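PDB 4GUN: superoxide dismutase from Candida albicans, which probably destroys toxic superoxide radicals made within cells, using a bound manganese ion to convert superoxide into hydrogen peroxide and oxygen. Local coordinates for residues D120-K125 against A190-I195. The protein carries 2 engineered substitutions. Numbering follows the deposited sequence.
Sequences DITNSK and AIWNVI
Trp192 reaches across to helix 115-127 and gives its indole N-H to the side-chain oxygen of Asn123. From NE1 of Trp192 to OD1 of Asn123 the bond is 2.7 Å long and nearly straight, with an angle of 164° at the hydrogen. The oxygen sits close to the indole plane, where the ring N-H points, while the amide is turned 65° against the ring and the donor is tilted from the carbonyl plane of Asn123. Asparagine suits this partly exposed place: its short side chain offers an acceptor to the one polar atom of a buried tryptophan side chain. With CG anti to its carbonyl carbon (chi1 -75°), the amide of Asn123 is carried over to the indole although the CB bond does not aim there.

The nonpolar part of the contact lies next along the same indole edge. Thr122 brings its methyl against the six-membered ring, CG2 standing 3.6 Å from CZ2 of Trp192 and near the ring plane. Its two branches divide the work: the methyl, anti to the backbone N, meets the ring, and OG1 bonds back to the carbonyl of Leu118 one helical turn earlier, which satisfies the hydroxyl in a buried place. Both Thr122 and Trp192 also touch Ile137 of strand 133-140, and CG2 of Ile191 lies over one face of the indole, toward its rim.

Trp192 and Asn193 form a short 3-10 segment, where ND2 of Asn193 bonds to the carbonyl O of Ala190 at 2.9 Å. The backbones stay well apart, with CA atoms of Asn123 and Trp192 9.7 Å from each other; the large indole spans most of the gap and the short side chains of Asn123 and Thr122 close it. This is helix-to-turn packing beside the three-stranded antiparallel sheet of the alpha/beta C-terminal domain of iron/manganese superoxide dismutases.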
# COMPACT_ATOMS: atom_id res chain seq x y z
N ASP A 120 10.33 20.29 15.84
CA ASP A 120 8.87 20.44 15.93
C ASP A 120 8.16 19.81 14.74
O ASP A 120 7.15 19.11 14.91
CB ASP A 120 8.45 21.90 16.06
CG ASP A 120 8.73 22.54 17.39
OD1 ASP A 120 8.87 21.79 18.40
OD2 ASP A 120 8.82 23.78 17.44
N ILE A 121 8.68 20.06 13.53
CA ILE A 121 8.15 19.50 12.28
C ILE A 121 8.28 17.96 12.29
O ILE A 121 7.31 17.27 11.99
CB ILE A 121 8.79 20.17 11.03
CG1 ILE A 121 8.34 21.63 10.91
CG2 ILE A 121 8.46 19.40 9.76
CD1 ILE A 121 9.30 22.53 10.16
N THR A 122 9.45 17.43 12.70
CA THR A 122 9.67 15.99 12.81
C THR A 122 8.72 15.34 13.83
O THR A 122 8.19 14.26 13.58
CB THR A 122 11.14 15.65 13.12
OG1 THR A 122 11.99 16.29 12.16
CG2 THR A 122 11.41 14.15 13.10
N ASN A 123 8.53 16.00 14.99
CA ASN A 123 7.65 15.48 16.03
C ASN A 123 6.21 15.43 15.54
O ASN A 123 5.49 14.49 15.90
CB ASN A 123 7.80 16.25 17.34
CG ASN A 123 9.06 15.94 18.10
OD1 ASN A 123 9.68 14.88 17.95
ND2 ASN A 123 9.50 16.88 18.92
N SER A 124 5.80 16.40 14.67
CA SER A 124 4.48 16.46 14.04
C SER A 124 4.30 15.29 13.05
O SER A 124 3.24 14.68 13.02
CB SER A 124 4.24 17.81 13.35
OG SER A 124 3.67 18.73 14.26
N LYS A 125 5.35 14.98 12.26
CA LYS A 125 5.36 13.84 11.34
C LYS A 125 5.28 12.52 12.11
O LYS A 125 4.52 11.64 11.73
CB LYS A 125 6.59 13.85 10.43
CG LYS A 125 6.47 14.74 9.19
CD LYS A 125 5.58 14.14 8.09
CE LYS A 125 6.07 14.41 6.69
NZ LYS A 125 6.31 15.86 6.41
N ALA A 190 11.17 13.24 24.32
CA ALA A 190 12.36 12.77 25.03
C ALA A 190 13.58 12.35 24.21
O ALA A 190 14.70 12.56 24.67
CB ALA A 190 11.97 11.66 25.99
N ILE A 191 13.39 11.70 23.05
CA ILE A 191 14.49 11.15 22.23
C ILE A 191 15.51 12.20 21.75
O ILE A 191 16.68 11.86 21.58
CB ILE A 191 13.97 10.23 21.06
CG1 ILE A 191 15.11 9.31 20.51
CG2 ILE A 191 13.28 11.04 19.95
CD1 ILE A 191 14.64 8.08 19.75
N TRP A 192 15.07 13.44 21.49
CA TRP A 192 15.96 14.51 21.00
C TRP A 192 17.13 14.83 21.94
O TRP A 192 18.18 15.23 21.46
CB TRP A 192 15.16 15.75 20.60
CG TRP A 192 14.22 15.45 19.48
CD1 TRP A 192 12.88 15.19 19.58
CD2 TRP A 192 14.57 15.25 18.10
NE1 TRP A 192 12.36 14.91 18.34
CE2 TRP A 192 13.38 14.92 17.42
CE3 TRP A 192 15.77 15.36 17.37
CZ2 TRP A 192 13.35 14.69 16.04
CZ3 TRP A 192 15.75 15.09 16.01
CH2 TRP A 192 14.55 14.75 15.36
N ASN A 193 16.97 14.54 23.24
CA ASN A 193 18.00 14.68 24.27
C ASN A 193 19.18 13.68 24.05
O ASN A 193 20.27 13.92 24.57
CB ASN A 193 17.39 14.49 25.65
CG ASN A 193 16.35 15.50 26.00
OD1 ASN A 193 16.64 16.66 26.27
ND2 ASN A 193 15.08 15.10 25.99
N VAL A 194 18.98 12.61 23.27
CA VAL A 194 20.05 11.63 22.96
C VAL A 194 20.35 11.50 21.48
O VAL A 194 21.01 10.54 21.06
CB VAL A 194 19.90 10.25 23.68
CG1 VAL A 194 20.16 10.36 25.17
CG2 VAL A 194 18.55 9.59 23.38
N ILE A 195 19.87 12.46 20.67
CA ILE A 195 20.13 12.43 19.23
C ILE A 195 21.56 12.88 18.95
O ILE A 195 22.00 13.91 19.45
CB ILE A 195 19.03 13.16 18.42
CG1 ILE A 195 17.71 12.34 18.37
CG2 ILE A 195 19.51 13.57 17.01
CD1 ILE A 195 17.78 10.88 17.77